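PDB 5D2E: MlnE from Bacillus amyloliquefaciens subsp. plantarum, which supplies the macrolactin polyketide assembly line with an N-terminal B-type ketoreductase that binds NADP and probably reduces beta-keto groups of the growing chain. Local coordinates for residues M40-H45 with Y251-Q256; A134-N139 with E181-P186; E172-Y177 with K208-K213. All blocks are in the same frame, centred on the assembly; numbering follows the deposited sequence.

Interaction 1 (M40-H45 with Y251-Q256); sequences MVWDRH and YKRQLQ
W42 holds CG anti to its carbonyl carbon (chi1 -62°), and R253 sets CG between its backbone N and carbonyl carbon (chi1 72°); from these starts, with the R253 chain extended, indole and arginine lie side by side, pointing the same way. R253 CB sits over one face of the W42 six-membered ring, 3.6 Å from the centroid, in a CH-pi contact. Y251 turns its edge to W42 in an offset edge-to-face pair, planes at 77°, and CD2 of Y251 comes 3.6 Å from CE3 of W42. Next along this face of the sheet, M40 SD meets R253 CD at 3.6 Å and also touches CD2 of L255. The R253 guanidinium forms a salt bridge with E192 through NH2, and the Y251 hydroxyl bonds to E246. On the other face, V41 CG2 packs on Q256 CB (3.7 Å). Four backbone bonds within the V41-Q254 and D43-K252 pairs zip the antiparallel strands together. Strand 35-46 also pairs with strand 494-499, and strand 249-257 with strand 242-245, so this ladder ties together the sheets of the two Rossmann-like halves of the ketoreductase. H45 NE2 donates to D43 OD2 at 2.6 Å, on the anti side of the carboxylate. D43 OD1 lies 3.2 Å from K252 O, acceptor against acceptor, a repulsion that the H45 bond, by drawing charge to OD2, may ease, the more so if H45 is protonated.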
loop_
_atom_site.group_PDB
_atom_site.type_symbol
_atom_site.label_atom_id
_atom_site.label_comp_id
_atom_site.label_asym_id
_atom_site.label_seq_id
_atom_site.Cartn_x
_atom_site.Cartn_y
_atom_site.Cartn_z
ATOM N N MET A 40 8.319 7.548 7.829
ATOM C CA MET A 40 8.708 8.259 6.632
ATOM C C MET A 40 9.198 9.647 6.980
ATOM O O MET A 40 8.567 10.363 7.755
ATOM C CB MET A 40 7.536 8.343 5.677
ATOM C CG MET A 40 7.166 6.997 5.096
ATOM S SD MET A 40 8.492 6.426 4.051
ATOM C CE MET A 40 7.688 4.895 3.486
ATOM N N VAL A 41 10.335 10.026 6.434
ATOM C CA VAL A 41 10.851 11.365 6.612
ATOM C C VAL A 41 11.001 11.943 5.215
ATOM O O VAL A 41 11.625 11.337 4.346
ATOM C CB VAL A 41 12.250 11.347 7.303
ATOM C CG1 VAL A 41 12.818 12.757 7.439
ATOM C CG2 VAL A 41 12.197 10.662 8.664
ATOM N N TRP A 42 10.559 13.181 5.050
ATOM C CA TRP A 42 10.599 13.846 3.749
ATOM C C TRP A 42 11.743 14.823 3.552
ATOM O O TRP A 42 12.153 15.468 4.497
ATOM C CB TRP A 42 9.326 14.638 3.588
ATOM C CG TRP A 42 8.146 13.833 3.602
ATOM C CD1 TRP A 42 7.440 13.422 4.706
ATOM C CD2 TRP A 42 7.492 13.282 2.471
ATOM N NE1 TRP A 42 6.405 12.631 4.315
ATOM C CE2 TRP A 42 6.417 12.520 2.944
ATOM C CE3 TRP A 42 7.744 13.313 1.101
ATOM C CZ2 TRP A 42 5.563 11.858 2.106
ATOM C CZ3 TRP A 42 6.854 12.664 0.263
ATOM C CH2 TRP A 42 5.781 11.959 0.768
ATOM N N ASP A 43 12.265 14.931 2.340
ATOM C CA ASP A 43 13.181 16.050 2.014
ATOM C C ASP A 43 12.559 16.864 0.911
ATOM O O ASP A 43 12.072 16.327 -0.085
ATOM C CB ASP A 43 14.645 15.662 1.684
ATOM C CG ASP A 43 14.764 14.573 0.676
ATOM O OD1 ASP A 43 14.416 13.407 1.001
ATOM O OD2 ASP A 43 15.268 14.853 -0.450
ATOM N N ARG A 44 12.629 18.163 1.106
ATOM C CA ARG A 44 11.946 19.137 0.281
ATOM C C ARG A 44 12.964 19.924 -0.542
ATOM O O ARG A 44 14.002 20.279 -0.040
ATOM C CB ARG A 44 11.109 20.059 1.163
ATOM C CG ARG A 44 10.801 21.394 0.521
ATOM C CD ARG A 44 10.132 22.440 1.434
ATOM N NE ARG A 44 8.829 22.002 1.391
ATOM C CZ ARG A 44 7.761 22.515 0.815
ATOM N NH1 ARG A 44 6.674 21.674 0.856
ATOM N NH2 ARG A 44 7.686 23.759 0.378
ATOM N N HIS A 45 12.591 20.261 -1.778
ATOM C CA HIS A 45 13.426 20.927 -2.747
ATOM C C HIS A 45 12.624 21.898 -3.579
ATOM O O HIS A 45 11.431 21.710 -3.842
ATOM C CB HIS A 45 14.024 19.934 -3.722
ATOM C CG HIS A 45 14.692 18.802 -3.067
ATOM N ND1 HIS A 45 16.022 18.833 -2.725
ATOM C CD2 HIS A 45 14.204 17.640 -2.583
ATOM C CE1 HIS A 45 16.339 17.728 -2.086
ATOM N NE2 HIS A 45 15.256 16.979 -2.004
ATOM N N TYR A 251 9.127 16.919 -3.176
ATOM C CA TYR A 251 9.620 16.220 -2.007
ATOM C C TYR A 251 9.673 14.702 -2.181
ATOM O O TYR A 251 8.871 14.086 -2.931
ATOM C CB TYR A 251 8.907 16.689 -0.720
ATOM C CG TYR A 251 7.503 17.144 -0.875
ATOM C CD1 TYR A 251 7.178 18.428 -1.293
ATOM C CD2 TYR A 251 6.449 16.265 -0.586
ATOM C CE1 TYR A 251 5.841 18.823 -1.493
ATOM C CE2 TYR A 251 5.072 16.639 -0.763
ATOM C CZ TYR A 251 4.766 17.918 -1.225
ATOM O OH TYR A 251 3.399 18.199 -1.375
ATOM N N LYS A 252 10.683 14.134 -1.528
ATOM C CA LYS A 252 10.933 12.741 -1.520
ATOM C C LYS A 252 10.973 12.233 -0.080
ATOM O O LYS A 252 11.208 12.997 0.845
ATOM C CB LYS A 252 12.306 12.510 -2.124
ATOM C CG LYS A 252 12.388 12.694 -3.624
ATOM C CD LYS A 252 13.641 11.982 -4.109
ATOM C CE LYS A 252 13.606 11.725 -5.589
ATOM N NZ LYS A 252 13.524 13.048 -6.262
ATOM N N ARG A 253 10.785 10.934 0.072
ATOM C CA ARG A 253 10.645 10.361 1.384
ATOM C C ARG A 253 11.474 9.088 1.547
ATOM O O ARG A 253 11.656 8.336 0.585
ATOM C CB ARG A 253 9.205 10.061 1.740
ATOM C CG ARG A 253 8.642 8.893 0.977
ATOM C CD ARG A 253 7.248 8.517 1.394
ATOM N NE ARG A 253 6.542 7.854 0.305
ATOM C CZ ARG A 253 5.218 7.789 0.202
ATOM N NH1 ARG A 253 4.423 8.307 1.144
ATOM N NH2 ARG A 253 4.681 7.223 -0.863
ATOM N N GLN A 254 11.891 8.835 2.787
ATOM C CA GLN A 254 12.532 7.553 3.109
ATOM C C GLN A 254 12.313 7.210 4.554
ATOM O O GLN A 254 12.064 8.093 5.359
ATOM C CB GLN A 254 14.022 7.597 2.773
ATOM C CG GLN A 254 14.875 8.321 3.791
ATOM C CD GLN A 254 16.308 8.404 3.357
ATOM O OE1 GLN A 254 16.869 9.493 3.262
ATOM N NE2 GLN A 254 16.899 7.253 3.044
ATOM N N LEU A 255 12.375 5.916 4.874
ATOM C CA LEU A 255 12.196 5.438 6.229
ATOM C C LEU A 255 13.411 5.770 7.035
ATOM O O LEU A 255 14.491 5.616 6.569
ATOM C CB LEU A 255 12.011 3.932 6.252
ATOM C CG LEU A 255 10.601 3.461 5.880
ATOM C CD1 LEU A 255 10.645 1.924 5.897
ATOM C CD2 LEU A 255 9.515 3.972 6.811
ATOM N N GLN A 256 13.213 6.254 8.248
ATOM C CA GLN A 256 14.311 6.508 9.162
ATOM C C GLN A 256 13.842 6.106 10.518
ATOM O O GLN A 256 12.615 6.156 10.814
ATOM C CB GLN A 256 14.692 7.969 9.138
ATOM C CG GLN A 256 15.478 8.330 7.873
ATOM C CD GLN A 256 15.927 9.769 7.861
ATOM O OE1 GLN A 256 16.233 10.348 8.904
ATOM N NE2 GLN A 256 15.955 10.371 6.682
#

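Interaction 2 (A134-N139 with E181-P186); sequences AGLFKN and EGEVQP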
loop_
_atom_site.group_PDB
_atom_site.type_symbol
_atom_site.label_atom_id
_atom_site.label_comp_id
_atom_site.label_asym_id
_atom_site.label_seq_id
_atom_site.Cartn_x
_atom_site.Cartn_y
_atom_site.Cartn_z
ATOM N N ALA A 134 -6.186 9.909 -12.864
ATOM C CA ALA A 134 -6.778 11.141 -12.416
ATOM C C ALA A 134 -8.183 10.933 -11.925
ATOM O O ALA A 134 -8.728 9.835 -11.969
ATOM C CB ALA A 134 -6.667 12.250 -13.515
ATOM N N GLY A 135 -8.774 11.988 -11.377
ATOM C CA GLY A 135 -10.111 11.846 -10.769
ATOM C C GLY A 135 -9.928 11.687 -9.258
ATOM O O GLY A 135 -8.912 11.118 -8.812
ATOM N N LEU A 136 -10.886 12.208 -8.491
ATOM C CA LEU A 136 -10.850 12.192 -7.036
ATOM C C LEU A 136 -11.097 10.794 -6.499
ATOM O O LEU A 136 -11.936 10.040 -6.979
ATOM C CB LEU A 136 -11.944 13.107 -6.440
ATOM C CG LEU A 136 -11.894 14.610 -6.797
ATOM C CD1 LEU A 136 -13.003 15.415 -6.130
ATOM C CD2 LEU A 136 -10.574 15.163 -6.349
ATOM N N PHE A 137 -10.436 10.476 -5.408
ATOM C CA PHE A 137 -10.767 9.266 -4.685
ATOM C C PHE A 137 -12.068 9.485 -3.956
ATOM O O PHE A 137 -12.295 10.540 -3.371
ATOM C CB PHE A 137 -9.642 8.940 -3.697
ATOM C CG PHE A 137 -9.984 7.807 -2.759
ATOM C CD1 PHE A 137 -10.656 8.066 -1.560
ATOM C CD2 PHE A 137 -9.680 6.468 -3.099
ATOM C CE1 PHE A 137 -11.011 7.005 -0.707
ATOM C CE2 PHE A 137 -10.037 5.446 -2.266
ATOM C CZ PHE A 137 -10.711 5.696 -1.085
ATOM N N LYS A 138 -12.951 8.497 -4.037
ATOM C CA LYS A 138 -14.142 8.433 -3.254
ATOM C C LYS A 138 -14.293 7.008 -2.758
ATOM O O LYS A 138 -13.906 6.058 -3.462
ATOM C CB LYS A 138 -15.375 8.677 -4.105
ATOM C CG LYS A 138 -15.546 10.053 -4.733
ATOM C CD LYS A 138 -16.990 10.175 -5.260
ATOM C CE LYS A 138 -17.992 9.639 -4.203
ATOM N NZ LYS A 138 -19.426 10.047 -4.276
ATOM N N ASN A 139 -14.933 6.874 -1.600
ATOM C CA ASN A 139 -15.074 5.576 -0.942
ATOM C C ASN A 139 -16.343 4.848 -1.454
ATOM O O ASN A 139 -17.183 4.373 -0.648
ATOM C CB ASN A 139 -15.057 5.742 0.574
ATOM C CG ASN A 139 -16.298 6.455 1.102
ATOM O OD1 ASN A 139 -16.924 7.186 0.381
ATOM N ND2 ASN A 139 -16.611 6.260 2.367
ATOM N N GLU A 181 -4.024 19.823 -3.113
ATOM C CA GLU A 181 -3.997 20.267 -1.728
ATOM C C GLU A 181 -5.343 19.988 -1.102
ATOM O O GLU A 181 -6.334 20.236 -1.699
ATOM C CB GLU A 181 -3.638 21.754 -1.677
ATOM C CG GLU A 181 -3.587 22.313 -0.277
ATOM C CD GLU A 181 -3.097 23.758 -0.294
ATOM O OE1 GLU A 181 -2.916 24.338 -1.386
ATOM O OE2 GLU A 181 -2.842 24.289 0.811
ATOM N N GLY A 182 -5.359 19.353 0.079
ATOM C CA GLY A 182 -6.595 19.043 0.789
ATOM C C GLY A 182 -7.210 17.704 0.382
ATOM O O GLY A 182 -8.159 17.280 0.986
ATOM N N GLU A 183 -6.613 17.015 -0.599
ATOM C CA GLU A 183 -7.122 15.757 -1.092
ATOM C C GLU A 183 -6.117 14.640 -0.923
ATOM O O GLU A 183 -4.913 14.877 -0.788
ATOM C CB GLU A 183 -7.477 15.890 -2.569
ATOM C CG GLU A 183 -8.396 17.046 -2.847
ATOM C CD GLU A 183 -9.857 16.883 -2.426
ATOM O OE1 GLU A 183 -10.398 15.733 -2.259
ATOM O OE2 GLU A 183 -10.507 17.978 -2.294
ATOM N N VAL A 184 -6.613 13.411 -1.056
ATOM C CA VAL A 184 -5.789 12.222 -0.907
ATOM C C VAL A 184 -6.068 11.239 -2.045
ATOM O O VAL A 184 -7.173 11.149 -2.540
ATOM C CB VAL A 184 -6.066 11.532 0.452
ATOM C CG1 VAL A 184 -5.686 12.483 1.566
ATOM C CG2 VAL A 184 -7.521 11.088 0.563
ATOM N N GLN A 185 -5.053 10.467 -2.400
ATOM C CA GLN A 185 -5.140 9.440 -3.451
ATOM C C GLN A 185 -4.506 8.103 -2.966
ATOM O O GLN A 185 -3.390 7.743 -3.379
ATOM C CB GLN A 185 -4.442 9.931 -4.689
ATOM C CG GLN A 185 -5.142 11.081 -5.410
ATOM C CD GLN A 185 -6.376 10.677 -6.209
ATOM O OE1 GLN A 185 -7.071 9.733 -5.882
ATOM N NE2 GLN A 185 -6.672 11.464 -7.237
ATOM N N PRO A 186 -5.202 7.399 -2.080
ATOM C CA PRO A 186 -4.658 6.156 -1.496
ATOM C C PRO A 186 -4.394 5.086 -2.502
ATOM O O PRO A 186 -3.394 4.420 -2.395
ATOM C CB PRO A 186 -5.714 5.699 -0.492
ATOM C CG PRO A 186 -6.723 6.770 -0.409
ATOM C CD PRO A 186 -6.501 7.787 -1.489
HETATM O O HOH W 1 -8.588 12.563 -4.294
#
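G135 and Q185 meet where two loops follow neighbouring parallel strands of a Rossmann-like fold: 134-139 leads from strand 127-133 to helix 141-164, while the loop 181-186 leads from strand 171-180 to helix 186-201, with Q185 at the N-cap position. Among the polar contacts, the direct bond runs from Q185 NE2 to G135 O, 2.8 Å long and nearly straight at 175°. The acceptor lies in the amide plane of Q185, while the donor stands tilted from the carbonyl plane of G135. Q185 is bent at chi2 (-75°), which turns CD back from an extended course. The same NE2 also bonds to E178 O, and OE1 accepts from Q147 NE2; three bonds therefore hold this buried amide and define which end is nitrogen. G135 has backbone angles at which a CB would press on the carbonyl oxygen of A134. A water supplies the second polar link, accepting from F137 N at 3.0 Å and donating to V184 O at 2.7 Å, and so bridges backbone to backbone beside the amide. The apolar contacts centre on F137, whose CG, anti to the backbone N (chi1 172°), starts the ring toward P186. P186 CG stands over the middle of its ring, 3.9 Å from the centroid, a CH-pi contact, with P186 CD near F137 CG at 3.7 Å. Y434, on the helix 419-437 that also bears the NADP-binding Y421, meets the F137 ring at a steep angle. Through F137 and V184 the two loops pack on this helix, and P186, the first residue of helix 186-201, closes over F137. F137 CB is 3.5 Å from both V184 O and Q185 OE1.

Interaction 3 (E172-Y177 with K208-K213); sequences EILYLY and KAAELK
Y177 lays one face of its ring over E211, and Y175 turns the edge of its ring to A209, on the same side of two parallel strands belonging to a Rossmann-type beta-alpha-beta unit: strand 171-180, helix 186-201, strand 205-214. E211 CA stands 4.0 Å from the Y177 ring centroid, displaced toward the rim, in a CH-pi contact; E211 CB and CG continue beneath the CZ and CE2 side of the ring. Y177 CG lies between its backbone N and carbonyl carbon (chi1 65°), and from there the ring leans across to the neighbouring strand. Ring and carboxylate planes are 44° apart, and the Y177 OH to E211 OE1 bond, though 2.8 Å long, is weak. The other carboxylate oxygen, E211 OE2, accepts from N179, which helps to fix this buried acid. A209 CB lies in the plane of the Y175 ring, 3.8 Å from CD2, while the Y175 hydroxyl bonds to Y188 O on helix 186-201, the crossover helix that packs on this face. On the opposite face, L174 CD1 touches K208 CB (3.9 Å) and A210 CB, L176 CD2 meets the same A210 methyl at 3.8 Å, and helix 222-233 packs on L174, L176 and L212. K208 leads its amine away to E232 O. Five backbone bonds join the strands, from K208 N to I173 O at one end to L212 N to Y177 O at the other, with K208, Y175, A210 and Y177 each using both N and O. Strand 127-133 lies against strand 171-180, and strand 242-245 against strand 205-214, so this pair is interior to the sheet. L176 CB rests 4.0 Å from L212 CD1.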
loop_
_atom_site.group_PDB
_atom_site.type_symbol
_atom_site.label_atom_id
_atom_site.label_comp_id
_atom_site.label_asym_id
_atom_site.label_seq_id
_atom_site.Cartn_x
_atom_site.Cartn_y
_atom_site.Cartn_z
ATOM N N GLU A 172 12.344 2.733 -19.294
ATOM C CA GLU A 172 12.179 3.605 -18.136
ATOM C C GLU A 172 10.736 4.009 -18.126
ATOM O O GLU A 172 10.272 4.673 -19.067
ATOM C CB GLU A 172 13.064 4.854 -18.222
ATOM C CG GLU A 172 14.370 4.708 -19.041
ATOM C CD GLU A 172 15.415 3.763 -18.465
ATOM O OE1 GLU A 172 15.485 3.643 -17.233
ATOM O OE2 GLU A 172 16.183 3.148 -19.250
ATOM N N ILE A 173 10.030 3.635 -17.075
ATOM C CA ILE A 173 8.580 3.819 -16.999
ATOM C C ILE A 173 8.287 4.914 -15.957
ATOM O O ILE A 173 8.745 4.790 -14.822
ATOM C CB ILE A 173 7.870 2.556 -16.575
ATOM C CG1 ILE A 173 8.099 1.414 -17.594
ATOM C CG2 ILE A 173 6.377 2.861 -16.387
ATOM C CD1 ILE A 173 9.236 0.465 -17.223
ATOM N N LEU A 174 7.558 5.956 -16.334
ATOM C CA LEU A 174 7.207 7.024 -15.449
ATOM C C LEU A 174 5.735 7.011 -15.346
ATOM O O LEU A 174 5.026 7.247 -16.331
ATOM C CB LEU A 174 7.752 8.401 -15.930
ATOM C CG LEU A 174 7.311 9.609 -15.080
ATOM C CD1 LEU A 174 7.800 9.542 -13.624
ATOM C CD2 LEU A 174 7.819 10.890 -15.748
ATOM N N TYR A 175 5.248 6.699 -14.141
ATOM C CA TYR A 175 3.869 6.660 -13.793
ATOM C C TYR A 175 3.523 7.969 -13.098
ATOM O O TYR A 175 4.163 8.332 -12.144
ATOM C CB TYR A 175 3.618 5.471 -12.887
ATOM C CG TYR A 175 2.358 5.546 -12.100
ATOM C CD1 TYR A 175 1.111 5.341 -12.675
ATOM C CD2 TYR A 175 2.405 5.885 -10.741
ATOM C CE1 TYR A 175 -0.051 5.492 -11.908
ATOM C CE2 TYR A 175 1.247 6.024 -9.989
ATOM C CZ TYR A 175 0.041 5.824 -10.563
ATOM O OH TYR A 175 -1.058 5.934 -9.706
ATOM N N LEU A 176 2.474 8.651 -13.596
ATOM C CA LEU A 176 1.980 9.922 -13.098
ATOM C C LEU A 176 0.547 9.833 -12.655
ATOM O O LEU A 176 -0.254 9.171 -13.268
ATOM C CB LEU A 176 2.031 11.014 -14.185
ATOM C CG LEU A 176 3.309 11.096 -15.004
ATOM C CD1 LEU A 176 3.252 12.073 -16.175
ATOM C CD2 LEU A 176 4.422 11.456 -14.073
ATOM N N TYR A 177 0.246 10.534 -11.565
ATOM C CA TYR A 177 -1.102 10.713 -11.119
ATOM C C TYR A 177 -1.280 12.123 -10.552
ATOM O O TYR A 177 -0.331 12.723 -10.067
ATOM C CB TYR A 177 -1.529 9.718 -10.057
ATOM C CG TYR A 177 -0.847 9.766 -8.736
ATOM C CD1 TYR A 177 0.385 9.139 -8.550
ATOM C CD2 TYR A 177 -1.427 10.445 -7.640
ATOM C CE1 TYR A 177 1.011 9.143 -7.318
ATOM C CE2 TYR A 177 -0.807 10.442 -6.401
ATOM C CZ TYR A 177 0.418 9.807 -6.258
ATOM O OH TYR A 177 1.059 9.817 -5.057
ATOM N N LYS A 208 9.502 4.650 -12.132
ATOM C CA LYS A 208 9.386 5.846 -11.299
ATOM C C LYS A 208 7.964 6.250 -11.158
ATOM O O LYS A 208 7.174 6.001 -12.063
ATOM C CB LYS A 208 10.191 6.972 -11.923
ATOM C CG LYS A 208 11.621 6.527 -12.165
ATOM C CD LYS A 208 12.651 7.631 -12.340
ATOM C CE LYS A 208 12.842 8.061 -13.782
ATOM N NZ LYS A 208 13.887 9.126 -13.831
ATOM N N ALA A 209 7.627 6.919 -10.038
ATOM C CA ALA A 209 6.248 7.354 -9.771
ATOM C C ALA A 209 6.259 8.816 -9.353
ATOM O O ALA A 209 7.176 9.248 -8.663
ATOM C CB ALA A 209 5.579 6.512 -8.713
ATOM N N ALA A 210 5.316 9.605 -9.853
ATOM C CA ALA A 210 5.332 11.044 -9.570
ATOM C C ALA A 210 3.867 11.523 -9.358
ATOM O O ALA A 210 2.998 11.261 -10.181
ATOM C CB ALA A 210 6.015 11.820 -10.653
ATOM N N GLU A 211 3.641 12.167 -8.219
ATOM C CA GLU A 211 2.400 12.771 -7.879
ATOM C C GLU A 211 2.462 14.218 -8.383
ATOM O O GLU A 211 3.492 14.950 -8.225
ATOM C CB GLU A 211 2.192 12.759 -6.360
ATOM C CG GLU A 211 0.943 13.487 -5.915
ATOM C CD GLU A 211 0.666 13.389 -4.413
ATOM O OE1 GLU A 211 0.974 12.365 -3.882
ATOM O OE2 GLU A 211 0.070 14.273 -3.802
ATOM N N LEU A 212 1.431 14.583 -9.092
ATOM C CA LEU A 212 1.308 15.945 -9.623
ATOM C C LEU A 212 0.266 16.665 -8.770
ATOM O O LEU A 212 -0.953 16.573 -9.032
ATOM C CB LEU A 212 0.929 15.926 -11.116
ATOM C CG LEU A 212 1.814 15.064 -12.025
ATOM C CD1 LEU A 212 1.178 14.860 -13.377
ATOM C CD2 LEU A 212 3.188 15.657 -12.165
ATOM N N LYS A 213 0.731 17.362 -7.739
ATOM C CA LYS A 213 -0.198 17.986 -6.793
ATOM C C LYS A 213 -0.413 19.471 -7.088
ATOM O O LYS A 213 0.496 20.278 -6.917
ATOM C CB LYS A 213 0.265 17.825 -5.351
ATOM C CG LYS A 213 -0.779 18.334 -4.367
ATOM C CD LYS A 213 -0.662 17.878 -2.949
ATOM C CE LYS A 213 0.639 18.191 -2.315
ATOM N NZ LYS A 213 0.604 17.494 -0.948
#

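How the interactions relate
Interactions 2 and 3 share strand 171-180: interaction 3 pairs it with its parallel neighbour, and interaction 2 fixes the loop that follows it. They touch at E181 N and K213 CG, 3.8 Å apart, and again where Q185 CB packs 4.1 Å from Y177 CE2. Interaction 1 reaches the same sheet through strand 242-245, and Y251 OH lies 2.9 Å from K213 NZ at its junction with interaction 3. Interactions 1 and 2 do not touch, their nearest atoms about 8 Å apart. None of the three binds NADP. The L255 side chain of interaction 1 is about 13 Å from the cofactor, and that of P186 in interaction 2 about 11 Å from that of the NADP-binding K384.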